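Local coordinates for putative NADPH-dependent oxidoreductase (Desulfitobacterium hafniense DCB-2, PDB 3DB2), which probably catalyses an NADPH-dependent oxidation or reduction, binding the dinucleotide through a Rossmann-fold domain of the GFO/IDH/MocA type, at residues C[74-77]-C[78-81]; C[110-113]-C[114-118]. All coordinates share one frame; numbering follows the deposited sequence.

Interaction 1: residues C[74-77]-C[78-81]; sequences VPND and KHAE
The imidazole of H79 folds back from the first turn of its helix and lies beside N76, both side chains pointing the same way. N76 CA sits over one ring face, a CH-pi contact 3.7 Å from the centroid and only 8° off the ring normal, while the N76 amide stands steeply to the ring, the two planes 72° apart. V74 passes H79 in the opposite direction and brings CG2 to the ring edge, 3.6 Å from CD2. At the same edge H79 NE2 makes a weak, bent hydrogen bond to V74 O (3.0 Å), and one water joins NE2 to N76 OD1. H79 ND1 is hydrogen-bonded to the backbone oxygen of I99, so partners at both ring nitrogens fix the ring's rotation. Next to it the chain turns tightly: K78 N donates to P75 O at 2.7 Å, from above the carbonyl plane. K78 runs alongside D77 and, bent about CB-CG (chi2 -42°), carries NZ to a weak salt bridge with E81 OE1 at 3.5 Å. Another water spans D77 O, E81 N and E81 OE1 where helix 79-88 begins. This is the loop between strand 69-72 and helix 79-88 of the Rossmann domain; V74 touches the probable dinucleotide-binding GxGxxA turn, and A80 packs on helix 103-116.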
loop_
_atom_site.group_PDB
_atom_site.type_symbol
_atom_site.label_atom_id
_atom_site.label_comp_id
_atom_site.label_asym_id
_atom_site.label_seq_id
_atom_site.Cartn_x
_atom_site.Cartn_y
_atom_site.Cartn_z
ATOM N N VAL C 74 32.188 -1.594 -0.608
ATOM C CA VAL C 74 32.577 -2.311 0.601
ATOM C C VAL C 74 31.373 -2.431 1.527
ATOM O O VAL C 74 30.385 -1.741 1.223
ATOM C CB VAL C 74 33.718 -1.568 1.301
ATOM C CG1 VAL C 74 34.884 -1.318 0.355
ATOM C CG2 VAL C 74 33.178 -0.250 1.862
ATOM N N PRO C 75 31.422 -3.238 2.572
ATOM C CA PRO C 75 30.267 -3.337 3.464
ATOM C C PRO C 75 29.838 -2.027 4.114
ATOM O O PRO C 75 30.688 -1.208 4.434
ATOM C CB PRO C 75 30.748 -4.260 4.599
ATOM C CG PRO C 75 31.929 -4.986 4.062
ATOM C CD PRO C 75 32.522 -4.131 2.993
ATOM N N ASN C 76 28.522 -1.861 4.329
ATOM C CA ASN C 76 27.984 -0.592 4.792
ATOM C C ASN C 76 28.670 0.001 6.014
ATOM O O ASN C 76 28.651 1.231 6.166
ATOM C CB ASN C 76 26.479 -0.700 5.156
ATOM C CG ASN C 76 25.743 -1.014 3.851
ATOM O OD1 ASN C 76 26.249 -0.687 2.765
ATOM N ND2 ASN C 76 24.589 -1.665 3.945
ATOM N N ASP C 77 29.203 -0.835 6.877
ATOM C CA ASP C 77 29.795 -0.372 8.132
ATOM C C ASP C 77 31.250 0.061 7.910
ATOM O O ASP C 77 31.883 0.686 8.767
ATOM C CB ASP C 77 29.665 -1.411 9.229
ATOM C CG ASP C 77 30.536 -2.632 9.048
ATOM O OD1 ASP C 77 30.517 -3.173 7.923
ATOM O OD2 ASP C 77 31.218 -3.017 10.032
ATOM N N LYS C 78 31.766 -0.213 6.730
ATOM C CA LYS C 78 33.098 0.257 6.366
ATOM C C LYS C 78 33.076 1.458 5.449
ATOM O O LYS C 78 34.117 1.989 5.054
ATOM C CB LYS C 78 33.793 -0.956 5.746
ATOM C CG LYS C 78 33.939 -2.137 6.703
ATOM C CD LYS C 78 34.360 -1.721 8.097
ATOM C CE LYS C 78 35.156 -2.772 8.845
ATOM N NZ LYS C 78 35.422 -2.369 10.263
ATOM N N HIS C 79 31.890 1.942 5.068
ATOM C CA HIS C 79 31.830 3.092 4.164
ATOM C C HIS C 79 32.545 4.305 4.739
ATOM O O HIS C 79 33.310 4.990 4.040
ATOM C CB HIS C 79 30.363 3.428 3.846
ATOM C CG HIS C 79 29.651 2.490 2.919
ATOM N ND1 HIS C 79 28.332 2.685 2.566
ATOM C CD2 HIS C 79 30.009 1.362 2.259
ATOM C CE1 HIS C 79 27.918 1.736 1.744
ATOM N NE2 HIS C 79 28.923 0.912 1.534
ATOM N N ALA C 80 32.292 4.615 6.000
ATOM C CA ALA C 80 32.767 5.804 6.671
ATOM C C ALA C 80 34.294 5.876 6.711
ATOM O O ALA C 80 34.905 6.839 6.259
ATOM C CB ALA C 80 32.276 5.880 8.114
ATOM N N GLU C 81 34.948 4.846 7.248
ATOM C CA GLU C 81 36.414 4.938 7.313
ATOM C C GLU C 81 37.020 4.881 5.922
ATOM O O GLU C 81 38.078 5.456 5.633
ATOM C CB GLU C 81 36.963 3.816 8.207
ATOM C CG GLU C 81 36.657 2.438 7.689
ATOM C CD GLU C 81 37.089 1.333 8.634
ATOM O OE1 GLU C 81 36.226 0.897 9.420
ATOM O OE2 GLU C 81 38.267 0.923 8.562
HETATM O O HOH W 1 29.955 3.239 7.462
HETATM O O HOH W 2 27.414 -1.183 0.233
HETATM O O HOH W 3 33.728 2.812 8.648
#

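Interaction 2: residues C[110-113]-C[114-118]; sequences DQVI and KETGV
K114, I113 and Q111 carry most of this contact, in the last turns of helix 103-116 of the Rossmann domain, the helix of a beta-alpha-beta unit between strands 92-96 and 120-123. The lysine lies back along the preceding turn: CG rests 3.2 Å from D110 O, and the bend about CG-CD (chi3 -52°) lays CE over Q111 CA. NZ therefore ends between two acceptor groups, forming a long salt bridge to D110 OD2 (3.8 Å) and approaching Q111 OE1, whose side chain it crosses at about a right angle. Q111 bends towards E115, whose carboxylate stands almost perpendicular to its amide, at 84°. E115 OE2 meets Q111 NE2 in a bent contact modelled so short that its exact length is doubtful; the other carboxylate oxygen, OE1, reaches V112 CA. On another side of the helix I113 crosses V118, with I113 CD1 touching V118 CG2 at 3.8 Å, and CG2 of I113 lies near V118 O. I113 also packs on I93 of strand 92-96, while V112 and T116 lean on helix 79-88. The helix stops at G117, whose positive phi (74°) turns the chain out of helical geometry after its N has bonded to I113 O. One residue before I113, V112 O accepts two hydrogen bonds from T116, one from the backbone N at 2.9 Å and a second from the side-chain OG1 at 2.6 Å.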
loop_
_atom_site.group_PDB
_atom_site.type_symbol
_atom_site.label_atom_id
_atom_site.label_comp_id
_atom_site.label_asym_id
_atom_site.label_seq_id
_atom_site.Cartn_x
_atom_site.Cartn_y
_atom_site.Cartn_z
ATOM N N ASP C 110 29.387 13.054 5.896
ATOM C CA ASP C 110 29.043 14.436 5.537
ATOM C C ASP C 110 30.180 15.376 5.935
ATOM O O ASP C 110 30.588 16.258 5.186
ATOM C CB ASP C 110 27.718 14.779 6.201
ATOM C CG ASP C 110 27.069 16.074 5.758
ATOM O OD1 ASP C 110 27.281 16.522 4.613
ATOM O OD2 ASP C 110 26.332 16.662 6.587
ATOM N N GLN C 111 30.741 15.159 7.116
ATOM C CA GLN C 111 31.757 16.082 7.633
ATOM C C GLN C 111 33.049 16.062 6.834
ATOM O O GLN C 111 33.635 17.087 6.465
ATOM C CB GLN C 111 32.009 15.680 9.084
ATOM C CG GLN C 111 33.278 16.327 9.626
ATOM C CD GLN C 111 33.051 17.736 10.135
ATOM O OE1 GLN C 111 32.000 18.337 9.901
ATOM N NE2 GLN C 111 34.071 18.241 10.834
ATOM N N VAL C 112 33.516 14.841 6.537
ATOM C CA VAL C 112 34.786 14.752 5.767
ATOM C C VAL C 112 34.630 15.240 4.351
ATOM O O VAL C 112 35.589 15.749 3.762
ATOM C CB VAL C 112 35.333 13.319 5.857
ATOM C CG1 VAL C 112 34.618 12.368 4.898
ATOM C CG2 VAL C 112 36.844 13.282 5.585
ATOM N N ILE C 113 33.445 15.117 3.740
ATOM C CA ILE C 113 33.202 15.695 2.423
ATOM C C ILE C 113 33.150 17.224 2.530
ATOM O O ILE C 113 33.731 17.930 1.706
ATOM C CB ILE C 113 31.909 15.176 1.784
ATOM C CG1 ILE C 113 31.890 13.653 1.580
ATOM C CG2 ILE C 113 31.557 15.860 0.464
ATOM C CD1 ILE C 113 33.041 13.025 0.845
ATOM N N LYS C 114 32.485 17.736 3.565
ATOM C CA LYS C 114 32.528 19.183 3.788
ATOM C C LYS C 114 33.974 19.653 3.915
ATOM O O LYS C 114 34.407 20.510 3.139
ATOM C CB LYS C 114 31.687 19.519 5.032
ATOM C CG LYS C 114 30.183 19.453 4.800
ATOM C CD LYS C 114 29.304 19.660 6.016
ATOM C CE LYS C 114 29.655 18.777 7.195
ATOM N NZ LYS C 114 28.794 18.970 8.404
ATOM N N GLU C 115 34.695 19.072 4.864
ATOM C CA GLU C 115 36.093 19.357 5.124
ATOM C C GLU C 115 36.933 19.375 3.840
ATOM O O GLU C 115 37.559 20.373 3.479
ATOM C CB GLU C 115 36.752 18.326 6.043
ATOM C CG GLU C 115 36.706 18.631 7.513
ATOM C CD GLU C 115 36.600 17.403 8.399
ATOM O OE1 GLU C 115 37.029 16.311 7.977
ATOM O OE2 GLU C 115 36.089 17.530 9.542
ATOM N N THR C 116 36.954 18.241 3.152
ATOM C CA THR C 116 37.860 18.081 2.010
ATOM C C THR C 116 37.362 18.734 0.741
ATOM O O THR C 116 38.164 19.110 -0.129
ATOM C CB THR C 116 38.111 16.576 1.822
ATOM O OG1 THR C 116 36.875 15.926 1.555
ATOM C CG2 THR C 116 38.595 15.946 3.138
ATOM N N GLY C 117 36.065 18.917 0.564
ATOM C CA GLY C 117 35.536 19.529 -0.643
ATOM C C GLY C 117 35.556 18.684 -1.883
ATOM O O GLY C 117 35.358 19.181 -2.999
ATOM N N VAL C 118 35.799 17.379 -1.778
ATOM C CA VAL C 118 35.667 16.480 -2.934
ATOM C C VAL C 118 34.207 16.279 -3.308
ATOM O O VAL C 118 33.306 16.456 -2.496
ATOM C CB VAL C 118 36.370 15.146 -2.617
ATOM C CG1 VAL C 118 37.833 15.414 -2.301
ATOM C CG2 VAL C 118 35.741 14.420 -1.463
#

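Overall arrangement
Interactions 1 and 2 are both surface contacts within the Rossmann domain, their centres about 16 Å apart and their nearest atoms about 6 Å apart without touching. They mark opposite ends of helices: interaction 1 leads into helix 79-88, and interaction 2 closes helix 103-116. The two helices pack together, through A80 on one contact and V112 and T116 on the other. Their chemistry follows their places. Interaction 1, by the putative dinucleotide-binding turn, rests on a buried imidazole, backbone oxygens and bridging waters. Interaction 2 combines regular helical hydrogen bonds and a charged outer face with an apolar side against strand 92-96.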